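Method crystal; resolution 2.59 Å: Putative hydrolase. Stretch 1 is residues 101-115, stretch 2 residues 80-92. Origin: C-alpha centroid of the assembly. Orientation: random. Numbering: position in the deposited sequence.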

# COMPACT_ATOMS: atom_id res chain seq x y z
N SER A 101 1.88 -24.67 14.73
CA SER A 101 2.96 -24.28 15.63
C SER A 101 2.77 -22.82 15.98
O SER A 101 2.35 -22.02 15.14
CB SER A 101 4.33 -24.44 14.96
OG SER A 101 4.32 -25.44 13.95
N CYS A 102 3.08 -22.49 17.22
CA CYS A 102 3.06 -21.13 17.67
C CYS A 102 4.47 -20.73 18.13
O CYS A 102 5.00 -21.28 19.10
CB CYS A 102 2.04 -20.96 18.78
SG CYS A 102 2.15 -19.36 19.54
N ILE A 103 5.06 -19.77 17.42
CA ILE A 103 6.46 -19.41 17.61
C ILE A 103 6.59 -17.98 18.14
O ILE A 103 6.08 -17.05 17.53
CB ILE A 103 7.25 -19.56 16.29
CG1 ILE A 103 6.98 -20.95 15.68
CG2 ILE A 103 8.73 -19.28 16.50
CD1 ILE A 103 7.93 -21.39 14.57
N ASN A 104 7.28 -17.83 19.27
CA ASN A 104 7.64 -16.51 19.78
C ASN A 104 8.69 -15.93 18.83
O ASN A 104 9.81 -16.44 18.72
CB ASN A 104 8.16 -16.57 21.21
CG ASN A 104 8.41 -15.17 21.82
OD1 ASN A 104 7.85 -14.16 21.38
ND2 ASN A 104 9.26 -15.13 22.84
N VAL A 105 8.30 -14.87 18.15
CA VAL A 105 8.95 -14.50 16.91
C VAL A 105 9.74 -13.19 17.03
O VAL A 105 10.80 -13.06 16.42
CB VAL A 105 7.92 -14.53 15.75
CG1 VAL A 105 7.25 -13.19 15.55
CG2 VAL A 105 8.57 -15.06 14.49
N THR A 106 9.23 -12.25 17.83
CA THR A 106 9.94 -11.00 18.12
C THR A 106 9.53 -10.37 19.46
O THR A 106 8.50 -10.70 20.02
CB THR A 106 9.98 -9.97 16.89
OG1 THR A 106 9.71 -8.63 17.33
CG2 THR A 106 9.01 -10.33 15.81
N SER A 107 10.37 -9.46 19.94
CA SER A 107 10.25 -8.91 21.28
C SER A 107 10.68 -7.45 21.28
O SER A 107 11.57 -7.06 20.53
CB SER A 107 11.19 -9.70 22.18
OG SER A 107 11.06 -9.28 23.51
N ALA A 108 10.05 -6.62 22.11
CA ALA A 108 10.44 -5.21 22.20
C ALA A 108 9.98 -4.52 23.47
O ALA A 108 8.98 -4.90 24.07
CB ALA A 108 9.96 -4.43 20.97
N LEU A 109 10.73 -3.49 23.86
CA LEU A 109 10.38 -2.62 24.98
C LEU A 109 10.16 -1.22 24.42
O LEU A 109 11.11 -0.57 24.00
CB LEU A 109 11.52 -2.58 25.99
CG LEU A 109 11.28 -2.59 27.51
CD1 LEU A 109 12.53 -2.05 28.22
CD2 LEU A 109 10.01 -1.83 27.93
N VAL A 110 8.91 -0.77 24.41
CA VAL A 110 8.56 0.51 23.79
C VAL A 110 8.13 1.50 24.87
O VAL A 110 7.46 1.12 25.83
CB VAL A 110 7.40 0.37 22.74
CG1 VAL A 110 7.39 1.55 21.79
CG2 VAL A 110 7.52 -0.94 21.95
N THR A 111 8.50 2.77 24.71
CA THR A 111 8.08 3.80 25.66
C THR A 111 7.25 4.89 24.98
O THR A 111 7.58 5.36 23.89
CB THR A 111 9.28 4.41 26.45
OG1 THR A 111 10.11 3.36 26.96
CG2 THR A 111 8.79 5.26 27.62
N TYR A 112 6.17 5.27 25.65
CA TYR A 112 5.22 6.25 25.15
C TYR A 112 5.10 7.39 26.15
O TYR A 112 5.38 7.20 27.34
CB TYR A 112 3.84 5.59 24.93
CG TYR A 112 3.89 4.40 24.00
CD1 TYR A 112 4.14 3.12 24.49
CD2 TYR A 112 3.71 4.57 22.63
CE1 TYR A 112 4.20 2.02 23.62
CE2 TYR A 112 3.77 3.48 21.76
CZ TYR A 112 4.02 2.21 22.25
OH TYR A 112 4.09 1.15 21.38
N VAL A 113 4.71 8.56 25.67
CA VAL A 113 4.38 9.66 26.56
C VAL A 113 2.87 9.88 26.47
O VAL A 113 2.29 9.83 25.39
CB VAL A 113 5.19 10.95 26.25
CG1 VAL A 113 4.86 11.49 24.87
CG2 VAL A 113 4.94 12.01 27.31
N SER A 114 2.23 10.11 27.61
CA SER A 114 0.80 10.37 27.63
C SER A 114 0.58 11.86 27.32
O SER A 114 1.14 12.73 27.98
CB SER A 114 0.22 9.99 28.99
OG SER A 114 -0.32 11.11 29.66
N VAL A 115 -0.20 12.13 26.28
CA VAL A 115 -0.39 13.50 25.81
C VAL A 115 -1.86 13.82 25.57
O VAL A 115 -2.69 12.92 25.41
CB VAL A 115 0.40 13.81 24.50
CG1 VAL A 115 1.89 13.85 24.76
CG2 VAL A 115 0.06 12.81 23.40
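Stretch 2, residues 80-92: NTSISVEVEVTAQ

A β-bulge at Val 105 interrupts the otherwise regular pairing of the two strands. Asn 104 lies across from Thr 90 and Thr 106 across from Val 89, so Val 105 is the extra residue, and its psi of -35° departs from the extended values around it. The bulge makes Val 89 O a shared acceptor: Val 105 N donates to Val 89 O at 2.8 Å, while Thr 106 N reaches Val 89 O only through a weak bond of 3.4 Å. Val 105 also points its CA-to-CB bond toward stretch 2, where its CG1 packs 3.7 Å from Val 89 CG1.

Stretch 2 enters through Asn 80 and Thr 81 and is extended from Ser 82 to Gln 92. It runs antiparallel to stretch 1, with an angle of 143° between the strand directions, and the two bury 1146 Å² in all. Beyond the bulge, Ala 108, Val 110 and Tyr 112 face Val 87, Val 85 and Ile 83 in hydrogen-bonded pairs, with CA-CA distances of 5.0 to 5.2 Å. In each pair both backbone amides are used; for example, Val 87 N donates to Ala 108 O at 2.7 Å and Ala 108 N to Val 87 O at 2.9 Å. On the other side of the bulge, Ala 91 N to Ile 103 O (2.7 Å) and Ile 103 N to Ala 91 O (2.8 Å) restore the same pattern. At the opposite end, Ser 114 N donates to Thr 81 O at 2.7 Å.

The side chains of these hydrogen-bonded pairs share one face of the sheet, where Val 110 CG2 lies 4.2 Å from Val 87 CG2 and Tyr 112 CE1 4.0 Å from Val 85 CG2. The other face is more polar: Thr 111 sits across from Ser 84, and Ser 107 OG lies 3.1 Å from Glu 88 OE2.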

# COMPACT_ATOMS: atom_id res chain seq x y z
N ASN A 80 5.58 9.76 35.48
CA ASN A 80 4.66 10.88 35.62
C ASN A 80 3.86 11.08 34.32
O ASN A 80 2.64 11.28 34.36
CB ASN A 80 5.43 12.13 36.08
CG ASN A 80 4.81 13.44 35.61
OD1 ASN A 80 3.79 13.89 36.14
ND2 ASN A 80 5.43 14.07 34.61
N THR A 81 4.56 11.00 33.18
CA THR A 81 3.93 11.06 31.85
C THR A 81 4.30 9.88 30.92
O THR A 81 3.66 9.68 29.89
CB THR A 81 4.27 12.38 31.09
OG1 THR A 81 5.69 12.52 31.00
CG2 THR A 81 3.68 13.59 31.79
N SER A 82 5.33 9.12 31.28
CA SER A 82 5.85 8.08 30.38
C SER A 82 5.28 6.70 30.71
O SER A 82 4.92 6.44 31.85
CB SER A 82 7.37 8.06 30.41
OG SER A 82 7.85 7.45 31.60
N ILE A 83 5.21 5.83 29.69
CA ILE A 83 4.67 4.48 29.83
C ILE A 83 5.51 3.44 29.07
O ILE A 83 5.62 3.51 27.84
CB ILE A 83 3.19 4.40 29.32
CG1 ILE A 83 2.34 5.53 29.89
CG2 ILE A 83 2.59 3.03 29.62
CD1 ILE A 83 1.07 5.83 29.10
N SER A 84 6.07 2.48 29.80
CA SER A 84 6.87 1.42 29.19
C SER A 84 6.08 0.14 28.98
O SER A 84 5.33 -0.31 29.86
CB SER A 84 8.10 1.13 30.02
OG SER A 84 8.88 2.30 30.13
N VAL A 85 6.26 -0.46 27.81
CA VAL A 85 5.48 -1.61 27.42
C VAL A 85 6.39 -2.68 26.84
O VAL A 85 7.17 -2.40 25.92
CB VAL A 85 4.38 -1.23 26.39
CG1 VAL A 85 3.55 -2.45 26.00
CG2 VAL A 85 3.46 -0.14 26.94
N GLU A 86 6.30 -3.88 27.38
CA GLU A 86 6.94 -5.03 26.75
C GLU A 86 5.96 -5.61 25.74
O GLU A 86 4.81 -5.91 26.07
CB GLU A 86 7.36 -6.09 27.78
CG GLU A 86 8.13 -7.27 27.17
CD GLU A 86 9.54 -6.92 26.70
OE1 GLU A 86 10.27 -6.21 27.44
OE2 GLU A 86 9.94 -7.37 25.60
N VAL A 87 6.43 -5.75 24.50
CA VAL A 87 5.61 -6.33 23.44
C VAL A 87 6.23 -7.63 22.99
O VAL A 87 7.42 -7.70 22.69
CB VAL A 87 5.45 -5.36 22.24
CG1 VAL A 87 4.60 -6.00 21.15
CG2 VAL A 87 4.83 -4.03 22.70
N GLU A 88 5.41 -8.68 22.97
CA GLU A 88 5.84 -9.98 22.52
C GLU A 88 5.01 -10.37 21.32
O GLU A 88 3.79 -10.30 21.35
CB GLU A 88 5.67 -11.03 23.62
CG GLU A 88 6.56 -10.81 24.83
CD GLU A 88 8.02 -11.14 24.56
OE1 GLU A 88 8.31 -11.89 23.60
OE2 GLU A 88 8.89 -10.64 25.33
N VAL A 89 5.69 -10.80 20.26
CA VAL A 89 5.01 -11.19 19.05
C VAL A 89 5.12 -12.71 18.86
O VAL A 89 6.22 -13.27 18.98
CB VAL A 89 5.56 -10.43 17.82
CG1 VAL A 89 4.70 -10.66 16.60
CG2 VAL A 89 5.66 -8.94 18.11
N THR A 90 3.99 -13.36 18.58
CA THR A 90 3.95 -14.78 18.27
C THR A 90 3.41 -15.01 16.85
O THR A 90 2.49 -14.32 16.42
CB THR A 90 3.06 -15.57 19.27
OG1 THR A 90 1.68 -15.24 19.05
CG2 THR A 90 3.42 -15.24 20.72
N ALA A 91 4.00 -15.96 16.13
CA ALA A 91 3.48 -16.35 14.82
C ALA A 91 2.80 -17.71 14.90
O ALA A 91 3.37 -18.68 15.42
CB ALA A 91 4.57 -16.36 13.78
N GLN A 92 1.56 -17.78 14.42
CA GLN A 92 0.83 -19.03 14.33
C GLN A 92 0.90 -19.54 12.90
O GLN A 92 0.56 -18.83 11.95
CB GLN A 92 -0.61 -18.82 14.78
CG GLN A 92 -1.33 -20.07 15.18
CD GLN A 92 -2.78 -19.80 15.53
OE1 GLN A 92 -3.08 -18.95 16.39
NE2 GLN A 92 -3.69 -20.51 14.87